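Local structure of CAS6A (4C97) at residues D121-R133 and V227-E241. The protein is probably a CRISPR-associated endoribonuclease of the Cas6 family that recognises and cuts CRISPR RNA in antiviral defense. The protein carries 1 engineered substitution. Sequence-based numbering, arbitrary orientation.
Sequences DLALRFASPTFFR and VGAKTSLGYGRARAE. With SO4 (sulfate ion), chain D; SO4 (sulfate ion), chain C.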
loop_
_atom_site.group_PDB
_atom_site.type_symbol
_atom_site.label_atom_id
_atom_site.label_comp_id
_atom_site.label_asym_id
_atom_site.label_seq_id
_atom_site.Cartn_x
_atom_site.Cartn_y
_atom_site.Cartn_z
ATOM N N ASP A 121 8.885 -17.809 2.028
ATOM C CA ASP A 121 8.814 -16.812 3.089
ATOM C C ASP A 121 8.473 -15.431 2.547
ATOM O O ASP A 121 8.911 -15.043 1.455
ATOM C CB ASP A 121 10.141 -16.689 3.825
ATOM C CG ASP A 121 10.536 -17.952 4.549
ATOM O OD1 ASP A 121 9.643 -18.674 5.034
ATOM O OD2 ASP A 121 11.758 -18.208 4.618
ATOM N N LEU A 122 7.675 -14.687 3.299
ATOM C CA LEU A 122 7.408 -13.293 2.969
ATOM C C LEU A 122 7.400 -12.471 4.246
ATOM O O LEU A 122 6.550 -12.666 5.130
ATOM C CB LEU A 122 6.084 -13.138 2.213
ATOM C CG LEU A 122 5.664 -11.677 1.935
ATOM C CD1 LEU A 122 6.659 -10.976 1.022
ATOM C CD2 LEU A 122 4.268 -11.621 1.399
ATOM N N ALA A 123 8.380 -11.582 4.363
ATOM C CA ALA A 123 8.459 -10.685 5.508
ATOM C C ALA A 123 7.835 -9.365 5.115
ATOM O O ALA A 123 8.297 -8.724 4.184
ATOM C CB ALA A 123 9.897 -10.468 5.917
ATOM N N LEU A 124 6.779 -8.984 5.816
ATOM C CA LEU A 124 6.138 -7.704 5.587
ATOM C C LEU A 124 6.327 -6.799 6.773
ATOM O O LEU A 124 6.232 -7.223 7.932
ATOM C CB LEU A 124 4.640 -7.860 5.332
ATOM C CG LEU A 124 4.235 -8.504 4.024
ATOM C CD1 LEU A 124 2.727 -8.621 3.970
ATOM C CD2 LEU A 124 4.759 -7.679 2.843
ATOM N N ARG A 125 6.595 -5.540 6.461
ATOM C CA ARG A 125 6.587 -4.490 7.461
ATOM C C ARG A 125 5.344 -3.649 7.266
ATOM O O ARG A 125 5.071 -3.127 6.173
ATOM C CB ARG A 125 7.831 -3.601 7.422
ATOM C CG ARG A 125 7.815 -2.569 8.559
ATOM C CD ARG A 125 9.138 -1.884 8.796
ATOM N NE ARG A 125 9.326 -0.744 7.903
ATOM C CZ ARG A 125 8.831 0.474 8.116
ATOM N NH1 ARG A 125 8.107 0.740 9.195
ATOM N NH2 ARG A 125 9.067 1.434 7.240
ATOM N N PHE A 126 4.583 -3.543 8.340
ATOM C CA PHE A 126 3.372 -2.745 8.385
ATOM C C PHE A 126 3.769 -1.428 9.012
ATOM O O PHE A 126 4.077 -1.345 10.209
ATOM C CB PHE A 126 2.301 -3.474 9.205
ATOM C CG PHE A 126 1.901 -4.806 8.612
ATOM C CD1 PHE A 126 0.912 -4.880 7.650
ATOM C CD2 PHE A 126 2.564 -5.981 8.966
ATOM C CE1 PHE A 126 0.555 -6.082 7.095
ATOM C CE2 PHE A 126 2.207 -7.169 8.412
ATOM C CZ PHE A 126 1.219 -7.233 7.465
ATOM N N ALA A 127 3.788 -0.404 8.162
ATOM C CA ALA A 127 4.384 0.889 8.478
ATOM C C ALA A 127 3.358 1.917 8.936
ATOM O O ALA A 127 3.729 2.986 9.426
ATOM C CB ALA A 127 5.163 1.427 7.273
ATOM N N SER A 128 2.079 1.631 8.721
ATOM C CA SER A 128 1.015 2.440 9.306
ATOM C C SER A 128 -0.048 1.473 9.796
ATOM O O SER A 128 -0.058 0.315 9.399
ATOM C CB SER A 128 0.456 3.423 8.290
ATOM O OG SER A 128 -0.432 2.780 7.411
ATOM N N PRO A 129 -0.960 1.937 10.653
ATOM C CA PRO A 129 -1.877 0.963 11.266
ATOM C C PRO A 129 -2.695 0.202 10.226
ATOM O O PRO A 129 -3.257 0.802 9.313
ATOM C CB PRO A 129 -2.759 1.842 12.165
ATOM C CG PRO A 129 -1.871 3.012 12.502
ATOM C CD PRO A 129 -1.130 3.288 11.216
ATOM N N THR A 130 -2.728 -1.116 10.368
ATOM C CA THR A 130 -3.316 -2.010 9.385
ATOM C C THR A 130 -4.450 -2.797 10.016
ATOM O O THR A 130 -4.296 -3.369 11.107
ATOM C CB THR A 130 -2.233 -2.958 8.835
ATOM O OG1 THR A 130 -1.167 -2.198 8.230
ATOM C CG2 THR A 130 -2.806 -3.909 7.822
ATOM N N PHE A 131 -5.604 -2.816 9.354
ATOM C CA PHE A 131 -6.771 -3.513 9.866
ATOM C C PHE A 131 -7.682 -3.980 8.737
ATOM O O PHE A 131 -7.487 -3.626 7.556
ATOM C CB PHE A 131 -7.526 -2.649 10.904
ATOM C CG PHE A 131 -7.999 -1.315 10.372
ATOM C CD1 PHE A 131 -9.248 -1.200 9.788
ATOM C CD2 PHE A 131 -7.206 -0.178 10.477
ATOM C CE1 PHE A 131 -9.699 0.026 9.310
ATOM C CE2 PHE A 131 -7.662 1.045 9.985
ATOM C CZ PHE A 131 -8.894 1.130 9.406
ATOM N N PHE A 132 -8.669 -4.789 9.114
ATOM C CA PHE A 132 -9.552 -5.479 8.171
ATOM C C PHE A 132 -10.969 -5.362 8.645
ATOM O O PHE A 132 -11.229 -5.205 9.823
ATOM C CB PHE A 132 -9.148 -6.973 8.080
ATOM C CG PHE A 132 -7.716 -7.147 7.760
ATOM C CD1 PHE A 132 -7.292 -7.161 6.444
ATOM C CD2 PHE A 132 -6.766 -7.177 8.773
ATOM C CE1 PHE A 132 -5.962 -7.251 6.148
ATOM C CE2 PHE A 132 -5.453 -7.272 8.490
ATOM C CZ PHE A 132 -5.030 -7.296 7.159
ATOM N N ARG A 133 -11.908 -5.383 7.709
ATOM C CA ARG A 133 -13.307 -5.323 8.087
ATOM C C ARG A 133 -13.810 -6.746 8.247
ATOM O O ARG A 133 -13.675 -7.552 7.343
ATOM C CB ARG A 133 -14.131 -4.579 7.039
ATOM C CG ARG A 133 -15.582 -4.354 7.467
ATOM C CD ARG A 133 -16.315 -3.429 6.501
ATOM N NE ARG A 133 -17.725 -3.236 6.849
ATOM C CZ ARG A 133 -18.160 -2.548 7.905
ATOM N NH1 ARG A 133 -17.297 -1.996 8.753
ATOM N NH2 ARG A 133 -19.467 -2.426 8.119
ATOM N N VAL A 227 -2.225 -2.726 2.506
ATOM C CA VAL A 227 -2.877 -3.935 2.990
ATOM C C VAL A 227 -4.128 -3.585 3.794
ATOM O O VAL A 227 -4.103 -2.689 4.627
ATOM C CB VAL A 227 -1.942 -4.732 3.895
ATOM C CG1 VAL A 227 -2.682 -5.912 4.507
ATOM C CG2 VAL A 227 -0.705 -5.239 3.136
ATOM N N GLY A 228 -5.208 -4.311 3.542
ATOM C CA GLY A 228 -6.419 -4.181 4.336
ATOM C C GLY A 228 -7.281 -2.984 4.011
ATOM O O GLY A 228 -7.306 -2.500 2.873
ATOM N N ALA A 229 -7.986 -2.510 5.021
ATOM C CA ALA A 229 -9.035 -1.514 4.847
ATOM C C ALA A 229 -8.521 -0.088 4.926
ATOM O O ALA A 229 -7.536 0.200 5.599
ATOM C CB ALA A 229 -10.099 -1.731 5.899
ATOM N N LYS A 230 -9.237 0.805 4.252
ATOM C CA LYS A 230 -9.022 2.244 4.347
ATOM C C LYS A 230 -7.614 2.644 3.938
ATOM O O LYS A 230 -7.031 3.565 4.497
ATOM C CB LYS A 230 -9.411 2.742 5.738
ATOM C CG LYS A 230 -10.816 2.269 6.050
ATOM C CD LYS A 230 -11.746 3.337 6.536
ATOM C CE LYS A 230 -13.148 2.770 6.746
ATOM N NZ LYS A 230 -14.016 2.983 5.547
ATOM N N THR A 231 -7.082 1.970 2.920
ATOM C CA THR A 231 -5.807 2.389 2.372
ATOM C C THR A 231 -5.911 3.780 1.717
ATOM O O THR A 231 -4.898 4.424 1.489
ATOM C CB THR A 231 -5.260 1.371 1.373
ATOM O OG1 THR A 231 -6.226 1.128 0.333
ATOM C CG2 THR A 231 -4.933 0.095 2.072
ATOM N N SER A 232 -7.133 4.230 1.432
ATOM C CA SER A 232 -7.330 5.568 0.879
ATOM C C SER A 232 -7.065 6.642 1.936
ATOM O O SER A 232 -6.947 7.845 1.606
ATOM C CB SER A 232 -8.739 5.721 0.291
ATOM O OG SER A 232 -9.723 5.693 1.315
ATOM N N LEU A 233 -6.982 6.224 3.195
ATOM C CA LEU A 233 -6.730 7.144 4.299
ATOM C C LEU A 233 -5.358 6.960 4.915
ATOM O O LEU A 233 -5.069 7.514 5.971
ATOM C CB LEU A 233 -7.826 7.034 5.377
ATOM C CG LEU A 233 -9.212 7.479 4.925
ATOM C CD1 LEU A 233 -10.240 7.091 6.007
ATOM C CD2 LEU A 233 -9.261 8.970 4.691
ATOM N N GLY A 234 -4.481 6.221 4.236
ATOM C CA GLY A 234 -3.122 6.086 4.718
ATOM C C GLY A 234 -2.864 4.899 5.619
ATOM O O GLY A 234 -1.726 4.696 6.048
ATOM N N TYR A 235 -3.912 4.134 5.911
ATOM C CA TYR A 235 -3.784 2.926 6.724
ATOM C C TYR A 235 -3.217 1.819 5.842
ATOM O O TYR A 235 -3.315 1.855 4.595
ATOM C CB TYR A 235 -5.136 2.508 7.311
ATOM C CG TYR A 235 -5.692 3.563 8.242
ATOM C CD1 TYR A 235 -5.068 3.832 9.451
ATOM C CD2 TYR A 235 -6.815 4.298 7.903
ATOM C CE1 TYR A 235 -5.549 4.790 10.298
ATOM C CE2 TYR A 235 -7.319 5.248 8.757
ATOM C CZ TYR A 235 -6.670 5.500 9.954
ATOM O OH TYR A 235 -7.142 6.458 10.845
ATOM N N GLY A 236 -2.615 0.830 6.470
ATOM C CA GLY A 236 -2.165 -0.337 5.728
ATOM C C GLY A 236 -0.957 -0.136 4.831
ATOM O O GLY A 236 -0.725 -0.949 3.930
ATOM N N ARG A 237 -0.161 0.900 5.090
ATOM C CA ARG A 237 1.026 1.138 4.302
ATOM C C ARG A 237 2.022 0.049 4.695
ATOM O O ARG A 237 2.270 -0.192 5.878
ATOM C CB ARG A 237 1.571 2.544 4.533
ATOM C CG ARG A 237 2.853 2.812 3.783
ATOM C CD ARG A 237 3.154 4.301 3.685
ATOM N NE ARG A 237 3.178 5.035 4.943
ATOM C CZ ARG A 237 4.223 5.106 5.760
ATOM N NH1 ARG A 237 5.337 4.445 5.477
ATOM N NH2 ARG A 237 4.167 5.836 6.855
ATOM N N ALA A 238 2.543 -0.654 3.705
ATOM C CA ALA A 238 3.336 -1.840 3.971
ATOM C C ALA A 238 4.347 -2.057 2.886
ATOM O O ALA A 238 4.178 -1.576 1.777
ATOM C CB ALA A 238 2.445 -3.054 4.075
ATOM N N ARG A 239 5.391 -2.793 3.230
ATOM C CA ARG A 239 6.351 -3.229 2.224
ATOM C C ARG A 239 7.003 -4.550 2.594
ATOM O O ARG A 239 7.107 -4.904 3.766
ATOM C CB ARG A 239 7.433 -2.176 2.020
ATOM C CG ARG A 239 8.400 -2.019 3.170
ATOM C CD ARG A 239 9.382 -0.860 2.938
ATOM N NE ARG A 239 10.044 -0.982 1.645
ATOM C CZ ARG A 239 10.595 0.023 0.971
ATOM N NH1 ARG A 239 10.561 1.259 1.455
ATOM N NH2 ARG A 239 11.166 -0.210 -0.198
ATOM N N ALA A 240 7.480 -5.267 1.579
ATOM C CA ALA A 240 8.232 -6.479 1.826
ATOM C C ALA A 240 9.669 -6.165 2.201
ATOM O O ALA A 240 10.255 -5.206 1.697
ATOM C CB ALA A 240 8.199 -7.401 0.609
ATOM N N GLU A 241 10.223 -6.999 3.083
ATOM C CA GLU A 241 11.593 -6.863 3.578
ATOM C C GLU A 241 12.306 -8.178 3.402
ATOM O O GLU A 241 11.709 -9.165 2.985
ATOM C CB GLU A 241 11.616 -6.572 5.086
ATOM C CG GLU A 241 10.966 -5.297 5.537
ATOM C CD GLU A 241 11.199 -5.022 7.019
ATOM O OE1 GLU A 241 11.148 -5.972 7.832
ATOM O OE2 GLU A 241 11.441 -3.852 7.370
HETATM S S SO4 D . 8.247 5.051 7.891
HETATM O O1 SO4 D . 8.273 4.301 6.644
HETATM O O2 SO4 D . 8.056 4.096 8.984
HETATM O O3 SO4 D . 9.516 5.744 8.069
HETATM O O4 SO4 D . 7.172 6.034 7.965
HETATM S S SO4 C . -14.731 6.007 4.064
HETATM O O1 SO4 C . -13.380 5.825 4.535
HETATM O O2 SO4 C . -15.589 5.175 4.894
HETATM O O3 SO4 C . -15.078 7.415 4.171
HETATM O O4 SO4 C . -14.848 5.626 2.663
HETATM O O HOH W 1 10.383 -11.316 2.308
HETATM O O HOH W 2 11.376 -2.052 5.690
HETATM O O HOH W 3 -5.394 -1.241 6.807
#
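A single hydroxyl, Ser128 OG, both gives and takes a hydrogen bond with the backbone of the glycine-rich loop preceding strand 238-241, joining Gly234 and Arg237 across Gly236: it donates to Gly234 O over 2.7 Å, on a lone pair in the carbonyl plane, and accepts from Arg237 N at 3.0 Å, almost straight at 168°. With chi1 at 79°, OG lies between the backbone N and the carbonyl carbon of Ser128, facing the loop at the corner the chain turns there. Before that corner, regular antiparallel pairing joins Arg125 N to Arg239 O (2.8 Å) and Arg239 N to Arg125 O, with 238-241 the outermost strand, beside 121-127. Beyond it, isolated backbone bonds take over; Gly236 N reaches Pro129 O from above the carbonyl plane, whereas Ala229 N meets Phe131 O nearly straight. Here Phe131 turns the CE2 edge of its ring onto one face of Tyr235, CE2 lying 3.6 Å from Tyr235 CG with the planes 61° apart, while its CE1 touches Ala229 CB. Tyr235 OH is held by Thr189. In one of two Arg125 conformers, Glu241 OE2 makes a long salt bridge to Arg125 NE, supplemented by a shared water; OE1 pairs with Arg199. In that conformer Arg125 NH2 (3.0 Å) joins Arg237 NH1 (3.2 Å) in donating to O1 of one sulfate, probably from the crystallisation liquor and probably also bound by Trp104 NE1. If that conformer holds, two arginines from separate segments converge on one tetrahedral anion, consistent with a site for an RNA phosphate.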